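Local coordinates for protein predicted DNA-binding transcriptional regulator (Aliivibrio fischeri ES114, PDB 7DWN) that probably binds cis-regulatory DNA as a tetrameric transcription factor of the LysR family, with a helix-turn-helix domain joined to a substrate-binding-type regulatory domain, at residues M223-M226 with L227-V231; V74-I77 with E78-I81. All blocks are in the same frame, centred on the assembly; numbering follows the deposited sequence.

Interaction 1: residues M223-M226 with L227-V231; sequences MTDM and LKILV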
ATOM      1  N   MET A 223     -20.924  18.554 -10.764  1.00 31.42           N
ATOM      2  CA  MET A 223     -20.427  19.892 -11.058  1.00 33.75           C
ATOM      3  C   MET A 223     -21.594  20.871 -11.089  1.00 38.50           C
ATOM      4  O   MET A 223     -22.509  20.728 -11.908  1.00 36.75           O
ATOM      5  CB  MET A 223     -19.671  19.904 -12.386  1.00 27.83           C
ATOM      6  CG  MET A 223     -18.397  19.077 -12.367  1.00 34.61           C
ATOM      7  SD  MET A 223     -17.731  18.752 -14.009  1.00 44.52           S
ATOM      8  CE  MET A 223     -18.991  17.662 -14.662  1.00 34.90           C
ATOM      9  N   THR A 224     -21.559  21.862 -10.193  1.00 28.77           N
ATOM     10  CA  THR A 224     -22.605  22.879 -10.169  1.00 37.42           C
ATOM     11  C   THR A 224     -22.667  23.638 -11.487  1.00 34.74           C
ATOM     12  O   THR A 224     -23.754  23.961 -11.975  1.00 31.91           O
ATOM     13  CB  THR A 224     -22.369  23.843  -9.005  1.00 37.21           C
ATOM     14  OG1 THR A 224     -22.661  23.182  -7.768  1.00 41.88           O
ATOM     15  CG2 THR A 224     -23.237  25.087  -9.136  1.00 38.48           C
ATOM     16  N   ASP A 225     -21.508  23.927 -12.080  1.00 39.68           N
ATOM     17  CA  ASP A 225     -21.490  24.656 -13.342  1.00 46.84           C
ATOM     18  C   ASP A 225     -22.186  23.871 -14.447  1.00 49.08           C
ATOM     19  O   ASP A 225     -22.845  24.462 -15.309  1.00 51.91           O
ATOM     20  CB  ASP A 225     -20.047  24.982 -13.726  1.00 62.22           C
ATOM     21  CG  ASP A 225     -19.925  26.286 -14.486  1.00 80.70           C
ATOM     22  OD1 ASP A 225     -20.383  27.327 -13.964  1.00 79.66           O
ATOM     23  OD2 ASP A 225     -19.364  26.269 -15.603  1.00 84.93           O
ATOM     24  N   MET A 226     -22.073  22.541 -14.421  1.00 46.64           N
ATOM     25  CA  MET A 226     -22.769  21.707 -15.396  1.00 42.49           C
ATOM     26  C   MET A 226     -24.283  21.867 -15.276  1.00 46.80           C
ATOM     27  O   MET A 226     -24.982  22.101 -16.276  1.00 48.37           O
ATOM     28  CB  MET A 226     -22.362  20.246 -15.198  1.00 38.21           C
ATOM     29  CG  MET A 226     -22.615  19.337 -16.383  1.00 42.85           C
ATOM     30  SD  MET A 226     -21.578  19.753 -17.794  1.00 39.35           S
ATOM     31  CE  MET A 226     -22.747  20.632 -18.826  1.00 38.27           C
ATOM     32  N   LEU A 227     -24.807  21.730 -14.053  1.00 44.85           N
ATOM     33  CA  LEU A 227     -26.238  21.917 -13.822  1.00 41.87           C
ATOM     34  C   LEU A 227     -26.677  23.324 -14.198  1.00 43.44           C
ATOM     35  O   LEU A 227     -27.760  23.513 -14.759  1.00 40.03           O
ATOM     36  CB  LEU A 227     -26.582  21.635 -12.359  1.00 31.95           C
ATOM     37  CG  LEU A 227     -26.289  20.243 -11.802  1.00 31.86           C
ATOM     38  CD1 LEU A 227     -26.847  20.120 -10.393  1.00 29.40           C
ATOM     39  CD2 LEU A 227     -26.871  19.174 -12.704  1.00 27.26           C
ATOM     40  N   LYS A 228     -25.849  24.323 -13.890  1.00 40.14           N
ATOM     41  CA  LYS A 228     -26.174  25.705 -14.229  1.00 30.79           C
ATOM     42  C   LYS A 228     -26.301  25.882 -15.738  1.00 31.86           C
ATOM     43  O   LYS A 228     -27.252  26.504 -16.226  1.00 42.75           O
ATOM     44  CB  LYS A 228     -25.103  26.635 -13.656  1.00 28.21           C
ATOM     45  CG  LYS A 228     -25.221  28.090 -14.068  1.00 38.35           C
ATOM     46  CD  LYS A 228     -24.076  28.896 -13.477  1.00 46.05           C
ATOM     47  CE  LYS A 228     -24.088  30.334 -13.960  1.00 53.03           C
ATOM     48  NZ  LYS A 228     -22.911  31.087 -13.445  1.00 58.04           N
ATOM     49  N   ILE A 229     -25.351  25.322 -16.493  1.00 39.97           N
ATOM     50  CA  ILE A 229     -25.398  25.416 -17.949  1.00 43.22           C
ATOM     51  C   ILE A 229     -26.645  24.732 -18.488  1.00 36.12           C
ATOM     52  O   ILE A 229     -27.346  25.277 -19.352  1.00 36.67           O
ATOM     53  CB  ILE A 229     -24.117  24.828 -18.567  1.00 50.06           C
ATOM     54  CG1 ILE A 229     -22.924  25.739 -18.280  1.00 49.44           C
ATOM     55  CG2 ILE A 229     -24.294  24.635 -20.059  1.00 49.49           C
ATOM     56  CD1 ILE A 229     -21.628  25.235 -18.850  1.00 50.90           C
ATOM     57  N   LEU A 230     -26.959  23.538 -17.979  1.00 29.72           N
ATOM     58  CA  LEU A 230     -28.137  22.843 -18.491  1.00 38.54           C
ATOM     59  C   LEU A 230     -29.431  23.552 -18.101  1.00 41.05           C
ATOM     60  O   LEU A 230     -30.416  23.485 -18.844  1.00 39.39           O
ATOM     61  CB  LEU A 230     -28.150  21.390 -18.022  1.00 43.76           C
ATOM     62  CG  LEU A 230     -27.171  20.488 -18.777  1.00 40.59           C
ATOM     63  CD1 LEU A 230     -27.560  19.028 -18.630  1.00 37.51           C
ATOM     64  CD2 LEU A 230     -27.088  20.882 -20.246  1.00 41.76           C
ATOM     65  N   VAL A 231     -29.446  24.240 -16.957  1.00 38.36           N
ATOM     66  CA  VAL A 231     -30.593  25.073 -16.605  1.00 39.62           C
ATOM     67  C   VAL A 231     -30.736  26.215 -17.600  1.00 50.57           C
ATOM     68  O   VAL A 231     -31.830  26.491 -18.107  1.00 59.05           O
ATOM     69  CB  VAL A 231     -30.457  25.601 -15.164  1.00 39.57           C
ATOM     70  CG1 VAL A 231     -31.430  26.746 -14.920  1.00 44.90           C
ATOM     71  CG2 VAL A 231     -30.700  24.488 -14.167  1.00 41.94           C
TER
HETATM   72  O   HOH W   1     -20.376  29.917 -14.209  1.00 60.92           O

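Interaction 2: residues V74-I77 with E78-I81; sequences VNQI and EAGI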
ATOM      1  N   VAL A  74      17.605   6.375  -7.171  1.00 49.85           N
ATOM      2  CA  VAL A  74      17.418   7.301  -8.284  1.00 51.74           C
ATOM      3  C   VAL A  74      15.938   7.603  -8.490  1.00 55.33           C
ATOM      4  O   VAL A  74      15.548   8.762  -8.689  1.00 55.25           O
ATOM      5  CB  VAL A  74      18.074   6.740  -9.558  1.00 55.85           C
ATOM      6  CG1 VAL A  74      17.534   7.447 -10.789  1.00 62.51           C
ATOM      7  CG2 VAL A  74      19.586   6.887  -9.480  1.00 46.89           C
ATOM      8  N   ASN A  75      15.089   6.572  -8.444  1.00 59.12           N
ATOM      9  CA  ASN A  75      13.657   6.814  -8.578  1.00 64.60           C
ATOM     10  C   ASN A  75      13.129   7.631  -7.405  1.00 66.33           C
ATOM     11  O   ASN A  75      12.246   8.479  -7.578  1.00 69.99           O
ATOM     12  CB  ASN A  75      12.902   5.490  -8.708  1.00 59.13           C
ATOM     13  CG  ASN A  75      13.013   4.893 -10.101  1.00 55.46           C
ATOM     14  OD1 ASN A  75      13.207   5.610 -11.083  1.00 55.75           O
ATOM     15  ND2 ASN A  75      12.887   3.572 -10.193  1.00 50.61           N
ATOM     16  N   GLN A  76      13.675   7.409  -6.204  1.00 60.79           N
ATOM     17  CA  GLN A  76      13.263   8.206  -5.053  1.00 58.41           C
ATOM     18  C   GLN A  76      13.688   9.661  -5.208  1.00 58.22           C
ATOM     19  O   GLN A  76      12.947  10.573  -4.824  1.00 61.62           O
ATOM     20  CB  GLN A  76      13.841   7.603  -3.773  1.00 57.47           C
ATOM     21  CG  GLN A  76      13.342   8.265  -2.507  1.00 66.80           C
ATOM     22  CD  GLN A  76      11.830   8.236  -2.399  1.00 72.94           C
ATOM     23  OE1 GLN A  76      11.225   7.172  -2.259  1.00 73.74           O
ATOM     24  NE2 GLN A  76      11.209   9.409  -2.469  1.00 69.32           N
ATOM     25  N   ILE A  77      14.873   9.898  -5.776  1.00 56.03           N
ATOM     26  CA  ILE A  77      15.331  11.261  -6.035  1.00 55.51           C
ATOM     27  C   ILE A  77      14.402  11.948  -7.029  1.00 60.26           C
ATOM     28  O   ILE A  77      13.986  13.096  -6.831  1.00 53.51           O
ATOM     29  CB  ILE A  77      16.786  11.247  -6.541  1.00 51.79           C
ATOM     30  CG1 ILE A  77      17.755  10.917  -5.405  1.00 50.75           C
ATOM     31  CG2 ILE A  77      17.156  12.575  -7.191  1.00 44.97           C
ATOM     32  CD1 ILE A  77      19.177  10.677  -5.871  1.00 39.01           C
ATOM     33  N   GLU A  78      14.072  11.251  -8.118  1.00 72.18           N
ATOM     34  CA  GLU A  78      13.178  11.826  -9.119  1.00 77.65           C
ATOM     35  C   GLU A  78      11.806  12.132  -8.524  1.00 73.94           C
ATOM     36  O   GLU A  78      11.223  13.189  -8.801  1.00 75.39           O
ATOM     37  CB  GLU A  78      13.063  10.882 -10.317  1.00 86.63           C
ATOM     38  CG  GLU A  78      14.381  10.691 -11.063  1.00 93.21           C
ATOM     39  CD  GLU A  78      14.261   9.752 -12.245  1.00100.61           C
ATOM     40  OE1 GLU A  78      13.254   9.018 -12.319  1.00101.87           O
ATOM     41  OE2 GLU A  78      15.172   9.749 -13.102  1.00104.10           O
ATOM     42  N   ALA A  79      11.284  11.228  -7.688  1.00 68.00           N
ATOM     43  CA  ALA A  79      10.005  11.468  -7.027  1.00 52.73           C
ATOM     44  C   ALA A  79      10.075  12.667  -6.086  1.00 55.82           C
ATOM     45  O   ALA A  79       9.167  13.508  -6.076  1.00 58.93           O
ATOM     46  CB  ALA A  79       9.570  10.216  -6.265  1.00 39.11           C
ATOM     47  N   GLY A  80      11.141  12.764  -5.288  1.00 52.90           N
ATOM     48  CA  GLY A  80      11.279  13.884  -4.376  1.00 56.56           C
ATOM     49  C   GLY A  80      11.430  15.216  -5.081  1.00 67.88           C
ATOM     50  O   GLY A  80      10.978  16.245  -4.570  1.00 74.55           O
ATOM     51  N   ILE A  81      12.063  15.223  -6.256  1.00 69.96           N
ATOM     52  CA  ILE A  81      12.186  16.468  -7.007  1.00 76.13           C
ATOM     53  C   ILE A  81      10.863  16.832  -7.670  1.00 79.29           C
ATOM     54  O   ILE A  81      10.464  18.002  -7.678  1.00 83.77           O
ATOM     55  CB  ILE A  81      13.330  16.372  -8.034  1.00 82.61           C
ATOM     56  CG1 ILE A  81      14.661  16.136  -7.319  1.00 82.56           C
ATOM     57  CG2 ILE A  81      13.410  17.643  -8.871  1.00 83.66           C
ATOM     58  CD1 ILE A  81      14.961  17.155  -6.243  1.00 84.43           C
TER

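Interaction 1: residues M223-M226 with L227-V231
Met226 and Leu230 meet on the buried side of the first turns of helix 224-232, an alpha helix of the LysR substrate-binding domain with Met223 at its N-cap position. This side is closed in, with Met226, Leu227 and Leu230 all buried. The Met226 chain sets out with CG anti to the backbone N (chi1 -160°), then bends at its next two torsions, which brings CE back to 4.4 Å from Leu230 CG and equally near Ile229 CB. An unbranched, flexible thioether suits this fold-back, and it also touches Phe219 of strand 215-221 and Ile108 of a second subunit. Leu227 and Leu230 turn their branched apolar ends toward strands 191-195 and 215-221, packing on Leu194 and on the same phenylalanine.

The other side is looser and partly open to solvent. Asp225 and Lys228 lean across each other, but Asp225 OD1 stays 4.6 Å from Lys228 NZ, beyond a salt bridge. A water fills in, donating to Asp225 OD1 at 2.6 Å and accepting from Lys228 NZ, whose fully extended chain also carries the ammonium to Ser244 O. Ile229 lies between the two sides, its CD1 4.1 Å from Asp225 OD2, and it packs on Pro109 of the second subunit.

Four i to i+4 backbone bonds join the two segments along the helix, the longest from Leu227 N to Met223 O at 3.3 Å. Ile229 CG1, placed beside the backbone N, rests 3.2 Å from Asp225 O, one turn back.

Interaction 2: residues V74-I77 with E78-I81
The carboxylate of Glu78 and the amide of Asn75 are the flat groups of this contact, and they sit one turn apart on the exposed side of helix 61-83, the linker helix after the winged helix-turn-helix of a LysR-type regulator. Their planes are turned 52° from each other, so they neither stack nor lie flush. The approach is between oxygens, Asn75 OD1 being 3.6 Å from Glu78 OE1, and it is a proximity rather than a bond. The other carboxylate oxygen, Glu78 OE2, comes to 4.0 Å from Val74 CG1. Glu78 therefore spans the border between a polar flank and an apolar one, and its long chain suits that position: the methylenes can lie against the helix while the carboxylate, on the exposed surface, ends beside Asn75 and Val74. With CG beside the backbone N (chi1 -64°), the chain passes over the preceding turn, and CG rests 3.3 Å from Val74 O.

That carbonyl is itself occupied, accepting Glu78 N at 2.9 Å in the first of four successive i to i+4 bonds. Gly80 N to Gln76 O is another; Gly80, buried, has only hydrogens on its CA, and Ala79 beside it adds a single methyl on the exposed surface.

Val74, Ile77 and Ile81 form the apolar side of the helix. Val74 packs on Leu8 and Leu12 of helix 5-17 of the same chain, whereas Ile77 meets Leu73, and Ile81 meets Met1, of a third subunit. Branched beta carbons suit these places, since they give broad, stiff surfaces. Between the two isoleucines, Ile77 CG2 lies 4.3 Å from Ile81 CG1, which in turn sits 3.2 Å from Ile77 O.

Interactions 1 and 2 belong to separate parts of the chain, on opposite sides of its centre: their own centres are 41 Å apart and their nearest atoms about 29 Å, so neither touches the other. Residues 74-81 come first, in the long helix after the DNA-binding region, and residues 223-231 follow in the regulatory domain. Both helices also face other copies of the protein, but different ones, a third subunit for interaction 2 and a second for interaction 1, as befits a tetramer. At interaction 1 a bound MES, probably from the crystallisation liquor, lies about 3 Å from the side chain of Thr224, whose OG1 hydrogen-bonds to its sulfonate and to Tyr196 OH.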